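Local coordinates for sensor protein (Pseudomonas syringae pv. tomato, PDB 2R8R) that is the N-terminal sensor region of KdpD, a membrane sensor kinase that probably uses ATP to phosphorylate a histidine in a two-component system, at residues T122-D134 with Q143-E155. Numbering follows the deposited sequence.
Sequences TTVNVQHLESLND and QVRETLPDWVLQE. With SO4 (sulfate ion), chain E.
Leu129 and Leu148 meet in a single beta bridge. Leu148 N donates to His128 O at 2.9 Å, and Glu130 N to Leu148 O at 3.0 Å. The two leucine side chains lie side by side, pointing the same way. With Val124 and Leu153 they form the buried, closely packed apolar part, where Leu129 CD2 lies 4.0 Å from Leu148 CD2. Leu129 also touches helix 194-209, and Leu148 touches Trp107 of helix 106-115. His128 ND1 donates to Glu146 O at 2.7 Å, with the oxygen in the ring plane. Gln127 CG lies against one face of that ring, toward its rim. Asn133 CG is anti to its own backbone N (chi1 -165°), which carries ND2 past Val144 to bond Val144 O at 2.9 Å. The solvent side, with exposed Glu130 and Ser131, is polar. There Asp150 OD1 takes Ser131 N on its syn lone pair at 3.1 Å. Looser links run through water: one joins Glu130 OE2 to Thr147 OG1, another Asn133 OD1 to Gln143 NE2. The contact ties the end of central strand 119-125 to the segment leading into helix 150-154, in a domain of the P-loop NTPase clan. ND1 acts as the donor, so if His128 is neutral, its proton sits on ND1.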
ATOM      1  N   THR A 122       5.543  -3.882  -0.842  1.00 11.55           N
ATOM      2  CA  THR A 122       4.589  -2.773  -0.926  1.00 11.83           C
ATOM      3  C   THR A 122       3.166  -3.288  -1.034  1.00 12.16           C
ATOM      4  O   THR A 122       2.941  -4.451  -1.318  1.00 12.97           O
ATOM      5  CB  THR A 122       4.941  -1.773  -2.118  1.00 12.22           C
ATOM      6  OG1 THR A 122       4.234  -0.538  -1.937  1.00 10.38           O
ATOM      7  CG2 THR A 122       4.606  -2.356  -3.503  1.00 10.36           C
ATOM      8  N   THR A 123       2.211  -2.410  -0.772  1.00 13.09           N
ATOM      9  CA  THR A 123       0.784  -2.727  -0.890  1.00 13.18           C
ATOM     10  C   THR A 123       0.128  -1.739  -1.847  1.00 13.58           C
ATOM     11  O   THR A 123       0.546  -0.584  -1.946  1.00 14.87           O
ATOM     12  CB  THR A 123       0.114  -2.632   0.459  1.00 12.61           C
ATOM     13  OG1 THR A 123       0.183  -1.277   0.887  1.00 12.17           O
ATOM     14  CG2 THR A 123       0.839  -3.535   1.487  1.00 11.69           C
ATOM     15  N   VAL A 124      -0.885  -2.201  -2.572  1.00 13.46           N
ATOM     16  CA  VAL A 124      -1.679  -1.327  -3.378  1.00 12.51           C
ATOM     17  C   VAL A 124      -3.076  -1.920  -3.565  1.00 13.36           C
ATOM     18  O   VAL A 124      -3.221  -3.142  -3.699  1.00 13.08           O
ATOM     19  CB  VAL A 124      -1.012  -1.085  -4.740  1.00 12.74           C
ATOM     20  CG1 VAL A 124      -1.149  -2.337  -5.682  1.00 10.21           C
ATOM     21  CG2 VAL A 124      -1.548   0.221  -5.389  1.00 11.14           C
ATOM     22  N   ASN A 125      -4.086  -1.041  -3.576  1.00 13.74           N
ATOM     23  CA  ASN A 125      -5.450  -1.398  -4.019  1.00 14.39           C
ATOM     24  C   ASN A 125      -5.611  -1.263  -5.522  1.00 14.65           C
ATOM     25  O   ASN A 125      -5.041  -0.374  -6.128  1.00 15.18           O
ATOM     26  CB  ASN A 125      -6.500  -0.568  -3.303  1.00 13.82           C
ATOM     27  CG  ASN A 125      -6.651  -0.961  -1.885  1.00 14.13           C
ATOM     28  OD1 ASN A 125      -6.684  -0.115  -0.973  1.00 18.42           O
ATOM     29  ND2 ASN A 125      -6.689  -2.245  -1.660  1.00  9.01           N
ATOM     30  N   VAL A 126      -6.406  -2.146  -6.109  1.00 15.65           N
ATOM     31  CA  VAL A 126      -6.486  -2.252  -7.564  1.00 16.41           C
ATOM     32  C   VAL A 126      -6.985  -0.979  -8.254  1.00 16.87           C
ATOM     33  O   VAL A 126      -6.631  -0.743  -9.404  1.00 16.50           O
ATOM     34  CB  VAL A 126      -7.342  -3.452  -7.989  1.00 16.11           C
ATOM     35  CG1 VAL A 126      -8.816  -3.198  -7.728  1.00 13.68           C
ATOM     36  CG2 VAL A 126      -7.077  -3.754  -9.422  1.00 16.26           C
ATOM     37  N   GLN A 127      -7.782  -0.173  -7.541  1.00 17.46           N
ATOM     38  CA  GLN A 127      -8.396   1.063  -8.077  1.00 18.93           C
ATOM     39  C   GLN A 127      -7.411   2.116  -8.588  1.00 19.53           C
ATOM     40  O   GLN A 127      -7.770   2.976  -9.418  1.00 19.34           O
ATOM     41  CB  GLN A 127      -9.265   1.736  -7.003  1.00 18.55           C
ATOM     42  CG  GLN A 127      -8.479   2.150  -5.777  1.00 20.43           C
ATOM     43  CD  GLN A 127      -9.332   2.645  -4.636  1.00 22.95           C
ATOM     44  OE1 GLN A 127      -9.665   3.829  -4.629  1.00 28.25           O
ATOM     45  NE2 GLN A 127      -9.669   1.756  -3.636  1.00 23.09           N
ATOM     46  N   HIS A 128      -6.179   2.058  -8.073  1.00 20.24           N
ATOM     47  CA  HIS A 128      -5.146   3.031  -8.386  1.00 20.61           C
ATOM     48  C   HIS A 128      -4.497   2.834  -9.724  1.00 21.92           C
ATOM     49  O   HIS A 128      -3.909   3.756 -10.258  1.00 23.41           O
ATOM     50  CB  HIS A 128      -4.092   3.061  -7.281  1.00 20.37           C
ATOM     51  CG  HIS A 128      -4.653   3.440  -5.950  1.00 19.01           C
ATOM     52  ND1 HIS A 128      -4.998   4.739  -5.627  1.00 17.94           N
ATOM     53  CD2 HIS A 128      -4.976   2.682  -4.879  1.00 17.44           C
ATOM     54  CE1 HIS A 128      -5.482   4.765  -4.402  1.00 18.76           C
ATOM     55  NE2 HIS A 128      -5.480   3.528  -3.926  1.00 20.62           N
ATOM     56  N   LEU A 129      -4.626   1.660 -10.307  1.00 23.60           N
ATOM     57  CA  LEU A 129      -4.054   1.434 -11.624  1.00 24.96           C
ATOM     58  C   LEU A 129      -4.643   2.382 -12.681  1.00 25.69           C
ATOM     59  O   LEU A 129      -5.865   2.458 -12.819  1.00 25.77           O
ATOM     60  CB  LEU A 129      -4.260  -0.016 -12.048  1.00 24.59           C
ATOM     61  CG  LEU A 129      -3.408  -0.996 -11.238  1.00 25.54           C
ATOM     62  CD1 LEU A 129      -3.750  -2.424 -11.636  1.00 26.24           C
ATOM     63  CD2 LEU A 129      -1.904  -0.693 -11.445  1.00 24.93           C
ATOM     64  N   GLU A 130      -3.762   3.056 -13.435  1.00 26.42           N
ATOM     65  CA  GLU A 130      -4.172   4.009 -14.483  1.00 27.42           C
ATOM     66  C   GLU A 130      -5.231   3.485 -15.460  1.00 28.00           C
ATOM     67  O   GLU A 130      -6.259   4.125 -15.672  1.00 27.33           O
ATOM     68  CB  GLU A 130      -2.950   4.482 -15.284  1.00 27.77           C
ATOM     69  CG  GLU A 130      -2.429   5.838 -14.873  1.00 28.75           C
ATOM     70  CD  GLU A 130      -1.087   6.179 -15.519  1.00 28.84           C
ATOM     71  OE1 GLU A 130      -0.698   5.565 -16.543  1.00 30.79           O
ATOM     72  OE2 GLU A 130      -0.410   7.067 -14.978  1.00 30.46           O
ATOM     73  N   SER A 131      -4.961   2.309 -16.036  1.00 28.94           N
ATOM     74  CA  SER A 131      -5.869   1.644 -16.982  1.00 29.35           C
ATOM     75  C   SER A 131      -7.299   1.444 -16.470  1.00 29.69           C
ATOM     76  O   SER A 131      -8.224   1.320 -17.269  1.00 30.64           O
ATOM     77  CB  SER A 131      -5.306   0.279 -17.345  1.00 29.20           C
ATOM     78  OG  SER A 131      -5.203  -0.530 -16.180  1.00 30.37           O
ATOM     79  N   LEU A 132      -7.463   1.411 -15.144  1.00 29.80           N
ATOM     80  CA  LEU A 132      -8.738   1.127 -14.466  1.00 29.46           C
ATOM     81  C   LEU A 132      -9.429   2.384 -13.870  1.00 29.97           C
ATOM     82  O   LEU A 132     -10.490   2.250 -13.256  1.00 30.45           O
ATOM     83  CB  LEU A 132      -8.478   0.094 -13.331  1.00 28.52           C
ATOM     84  CG  LEU A 132      -8.009  -1.320 -13.739  1.00 27.76           C
ATOM     85  CD1 LEU A 132      -7.802  -2.268 -12.535  1.00 23.26           C
ATOM     86  CD2 LEU A 132      -8.998  -1.954 -14.758  1.00 25.77           C
ATOM     87  N   ASN A 133      -8.844   3.580 -14.031  1.00 30.48           N
ATOM     88  CA  ASN A 133      -9.352   4.808 -13.345  1.00 31.01           C
ATOM     89  C   ASN A 133     -10.826   5.107 -13.676  1.00 31.25           C
ATOM     90  O   ASN A 133     -11.639   5.319 -12.768  1.00 30.31           O
ATOM     91  CB  ASN A 133      -8.484   6.046 -13.692  1.00 31.15           C
ATOM     92  CG  ASN A 133      -8.720   7.249 -12.742  1.00 32.11           C
ATOM     93  OD1 ASN A 133      -9.438   8.220 -13.080  1.00 36.01           O
ATOM     94  ND2 ASN A 133      -8.091   7.203 -11.567  1.00 34.14           N
ATOM     95  N   ASP A 134     -11.124   5.114 -14.982  1.00 31.72           N
ATOM     96  CA  ASP A 134     -12.461   5.343 -15.537  1.00 32.19           C
ATOM     97  C   ASP A 134     -13.453   4.217 -15.227  1.00 32.06           C
ATOM     98  O   ASP A 134     -14.596   4.479 -14.905  1.00 32.55           O
ATOM     99  CB  ASP A 134     -12.377   5.561 -17.049  1.00 32.47           C
ATOM    100  CG  ASP A 134     -11.594   6.832 -17.421  1.00 35.24           C
ATOM    101  OD1 ASP A 134     -11.183   7.570 -16.489  1.00 39.56           O
ATOM    102  OD2 ASP A 134     -11.389   7.103 -18.637  1.00 36.36           O
ATOM    103  N   GLN A 143     -13.917   9.574  -7.669  1.00 32.43           N
ATOM    104  CA  GLN A 143     -12.683   9.903  -8.387  1.00 32.84           C
ATOM    105  C   GLN A 143     -11.433   9.260  -7.750  1.00 31.71           C
ATOM    106  O   GLN A 143     -11.191   9.423  -6.561  1.00 31.85           O
ATOM    107  CB  GLN A 143     -12.514  11.420  -8.339  1.00 33.16           C
ATOM    108  CG  GLN A 143     -11.349  11.969  -9.107  1.00 36.64           C
ATOM    109  CD  GLN A 143     -11.780  12.660 -10.394  1.00 41.23           C
ATOM    110  OE1 GLN A 143     -12.190  13.843 -10.390  1.00 41.97           O
ATOM    111  NE2 GLN A 143     -11.694  11.921 -11.510  1.00 43.24           N
ATOM    112  N   VAL A 144     -10.625   8.540  -8.520  1.00 30.66           N
ATOM    113  CA  VAL A 144      -9.334   8.080  -7.985  1.00 29.51           C
ATOM    114  C   VAL A 144      -8.259   9.091  -8.347  1.00 28.91           C
ATOM    115  O   VAL A 144      -7.859   9.188  -9.500  1.00 29.80           O
ATOM    116  CB  VAL A 144      -8.965   6.660  -8.465  1.00 29.62           C
ATOM    117  CG1 VAL A 144      -7.641   6.173  -7.780  1.00 28.84           C
ATOM    118  CG2 VAL A 144     -10.132   5.710  -8.181  1.00 27.58           C
ATOM    119  N   ARG A 145      -7.798   9.837  -7.350  1.00 28.24           N
ATOM    120  CA  ARG A 145      -6.828  10.905  -7.556  1.00 28.57           C
ATOM    121  C   ARG A 145      -5.350  10.476  -7.489  1.00 27.90           C
ATOM    122  O   ARG A 145      -4.514  11.095  -8.134  1.00 27.94           O
ATOM    123  CB  ARG A 145      -7.063  12.019  -6.535  1.00 28.63           C
ATOM    124  CG  ARG A 145      -8.360  12.752  -6.765  1.00 30.38           C
ATOM    125  CD  ARG A 145      -8.735  13.601  -5.578  1.00 30.71           C
ATOM    126  NE  ARG A 145     -10.149  13.930  -5.640  1.00 33.12           N
ATOM    127  CZ  ARG A 145     -10.678  14.849  -6.432  1.00 32.17           C
ATOM    128  NH1 ARG A 145      -9.928  15.566  -7.243  1.00 32.14           N
ATOM    129  NH2 ARG A 145     -11.979  15.048  -6.405  1.00 34.65           N
ATOM    130  N   GLU A 146      -5.029   9.471  -6.675  1.00 27.30           N
ATOM    131  CA  GLU A 146      -3.663   8.924  -6.630  1.00 27.12           C
ATOM    132  C   GLU A 146      -3.648   7.708  -7.572  1.00 25.44           C
ATOM    133  O   GLU A 146      -4.276   6.689  -7.293  1.00 25.69           O
ATOM    134  CB  GLU A 146      -3.272   8.535  -5.191  1.00 26.77           C
ATOM    135  CG  GLU A 146      -3.081   9.717  -4.207  1.00 28.39           C
ATOM    136  CD  GLU A 146      -2.604   9.273  -2.829  1.00 29.82           C
ATOM    137  OE1 GLU A 146      -3.202   8.284  -2.313  1.00 37.91           O
ATOM    138  OE2 GLU A 146      -1.658   9.891  -2.244  1.00 28.65           O
ATOM    139  N   THR A 147      -2.966   7.829  -8.699  1.00 23.86           N
ATOM    140  CA  THR A 147      -2.872   6.743  -9.660  1.00 23.66           C
ATOM    141  C   THR A 147      -1.430   6.198  -9.771  1.00 23.11           C
ATOM    142  O   THR A 147      -0.456   6.828  -9.331  1.00 22.80           O
ATOM    143  CB  THR A 147      -3.309   7.174 -11.065  1.00 23.48           C
ATOM    144  OG1 THR A 147      -2.457   8.237 -11.493  1.00 24.60           O
ATOM    145  CG2 THR A 147      -4.789   7.614 -11.119  1.00 22.63           C
ATOM    146  N   LEU A 148      -1.342   5.006 -10.357  1.00 23.13           N
ATOM    147  CA  LEU A 148      -0.091   4.235 -10.526  1.00 23.39           C
ATOM    148  C   LEU A 148      -0.000   3.762 -11.988  1.00 23.05           C
ATOM    149  O   LEU A 148      -0.956   3.212 -12.523  1.00 22.51           O
ATOM    150  CB  LEU A 148      -0.087   3.020  -9.572  1.00 22.96           C
ATOM    151  CG  LEU A 148       1.154   2.140  -9.595  1.00 23.82           C
ATOM    152  CD1 LEU A 148       2.327   2.910  -8.905  1.00 20.32           C
ATOM    153  CD2 LEU A 148       0.897   0.730  -8.998  1.00 21.76           C
ATOM    154  N   PRO A 149       1.124   4.027 -12.660  1.00 23.48           N
ATOM    155  CA  PRO A 149       1.216   3.469 -14.009  1.00 23.77           C
ATOM    156  C   PRO A 149       1.234   1.961 -13.926  1.00 23.97           C
ATOM    157  O   PRO A 149       1.901   1.379 -13.032  1.00 23.49           O
ATOM    158  CB  PRO A 149       2.544   4.033 -14.558  1.00 23.66           C
ATOM    159  CG  PRO A 149       2.830   5.225 -13.725  1.00 23.22           C
ATOM    160  CD  PRO A 149       2.304   4.842 -12.338  1.00 24.27           C
ATOM    161  N   ASP A 150       0.477   1.335 -14.816  1.00 23.93           N
ATOM    162  CA  ASP A 150       0.355  -0.116 -14.800  1.00 24.55           C
ATOM    163  C   ASP A 150       1.725  -0.815 -14.852  1.00 24.72           C
ATOM    164  O   ASP A 150       1.932  -1.823 -14.186  1.00 24.63           O
ATOM    165  CB  ASP A 150      -0.529  -0.573 -15.945  1.00 24.56           C
ATOM    166  CG  ASP A 150      -1.954  -0.081 -15.802  1.00 25.43           C
ATOM    167  OD1 ASP A 150      -2.130   1.129 -15.563  1.00 25.76           O
ATOM    168  OD2 ASP A 150      -2.892  -0.904 -15.931  1.00 26.32           O
ATOM    169  N   TRP A 151       2.657  -0.253 -15.620  1.00 25.05           N
ATOM    170  CA  TRP A 151       3.992  -0.843 -15.791  1.00 25.61           C
ATOM    171  C   TRP A 151       4.785  -0.968 -14.493  1.00 25.69           C
ATOM    172  O   TRP A 151       5.592  -1.871 -14.371  1.00 26.61           O
ATOM    173  CB  TRP A 151       4.808  -0.103 -16.870  1.00 25.43           C
ATOM    174  CG  TRP A 151       5.238   1.262 -16.468  1.00 25.16           C
ATOM    175  CD1 TRP A 151       4.658   2.426 -16.825  1.00 24.08           C
ATOM    176  CD2 TRP A 151       6.341   1.602 -15.600  1.00 24.67           C
ATOM    177  NE1 TRP A 151       5.330   3.482 -16.255  1.00 25.21           N
ATOM    178  CE2 TRP A 151       6.363   3.006 -15.496  1.00 24.15           C
ATOM    179  CE3 TRP A 151       7.331   0.852 -14.935  1.00 24.26           C
ATOM    180  CZ2 TRP A 151       7.328   3.687 -14.746  1.00 25.61           C
ATOM    181  CZ3 TRP A 151       8.290   1.520 -14.194  1.00 24.00           C
ATOM    182  CH2 TRP A 151       8.285   2.922 -14.101  1.00 25.13           C
ATOM    183  N   VAL A 152       4.532  -0.104 -13.513  1.00 26.59           N
ATOM    184  CA  VAL A 152       5.202  -0.197 -12.199  1.00 26.15           C
ATOM    185  C   VAL A 152       4.849  -1.529 -11.530  1.00 26.99           C
ATOM    186  O   VAL A 152       5.725  -2.249 -10.975  1.00 26.19           O
ATOM    187  CB  VAL A 152       4.883   0.992 -11.257  1.00 25.63           C
ATOM    188  CG1 VAL A 152       5.421   0.725  -9.861  1.00 26.05           C
ATOM    189  CG2 VAL A 152       5.504   2.255 -11.760  1.00 24.78           C
ATOM    190  N   LEU A 153       3.573  -1.880 -11.624  1.00 27.28           N
ATOM    191  CA  LEU A 153       3.110  -3.159 -11.084  1.00 27.44           C
ATOM    192  C   LEU A 153       3.483  -4.364 -11.966  1.00 26.88           C
ATOM    193  O   LEU A 153       3.837  -5.417 -11.442  1.00 26.16           O
ATOM    194  CB  LEU A 153       1.602  -3.088 -10.814  1.00 27.68           C
ATOM    195  CG  LEU A 153       0.964  -4.329 -10.216  1.00 28.11           C
ATOM    196  CD1 LEU A 153      -0.215  -3.949  -9.405  1.00 31.55           C
ATOM    197  CD2 LEU A 153       0.543  -5.267 -11.351  1.00 31.83           C
ATOM    198  N   GLN A 154       3.393  -4.199 -13.290  1.00 27.02           N
ATOM    199  CA  GLN A 154       3.719  -5.268 -14.265  1.00 27.30           C
ATOM    200  C   GLN A 154       5.174  -5.724 -14.184  1.00 26.15           C
ATOM    201  O   GLN A 154       5.483  -6.891 -14.368  1.00 25.73           O
ATOM    202  CB  GLN A 154       3.420  -4.819 -15.703  1.00 27.08           C
ATOM    203  CG  GLN A 154       1.917  -4.696 -15.959  1.00 29.27           C
ATOM    204  CD  GLN A 154       1.546  -3.914 -17.228  1.00 29.54           C
ATOM    205  OE1 GLN A 154       2.417  -3.479 -17.994  1.00 33.09           O
ATOM    206  NE2 GLN A 154       0.229  -3.750 -17.460  1.00 30.15           N
ATOM    207  N   GLU A 155       6.061  -4.787 -13.908  1.00 25.22           N
ATOM    208  CA  GLU A 155       7.463  -5.099 -13.812  1.00 24.91           C
ATOM    209  C   GLU A 155       7.903  -5.478 -12.408  1.00 23.50           C
ATOM    210  O   GLU A 155       9.094  -5.670 -12.187  1.00 23.08           O
ATOM    211  CB  GLU A 155       8.265  -3.923 -14.362  1.00 25.21           C
ATOM    212  CG  GLU A 155       7.916  -3.691 -15.831  1.00 25.23           C
ATOM    213  CD  GLU A 155       8.748  -2.639 -16.472  1.00 26.97           C
ATOM    214  OE1 GLU A 155       9.632  -2.072 -15.791  1.00 32.18           O
ATOM    215  OE2 GLU A 155       8.523  -2.384 -17.672  1.00 29.56           O
TER
HETATM  216  S   SO4 E 228     -14.758  12.988  -5.713  1.00 59.88           S
HETATM  217  O1  SO4 E 228     -15.398  13.767  -4.665  1.00 62.48           O
HETATM  218  O2  SO4 E 228     -15.541  11.834  -6.114  1.00 59.94           O
HETATM  219  O3  SO4 E 228     -14.598  13.797  -6.941  1.00 61.48           O
HETATM  220  O4  SO4 E 228     -13.505  12.543  -5.116  1.00 61.94           O
HETATM  221  O   HOH W   1       0.072   7.455 -12.450  1.00 37.27           O
HETATM  222  O   HOH W   2     -10.721   9.637 -11.293  1.00 53.00           O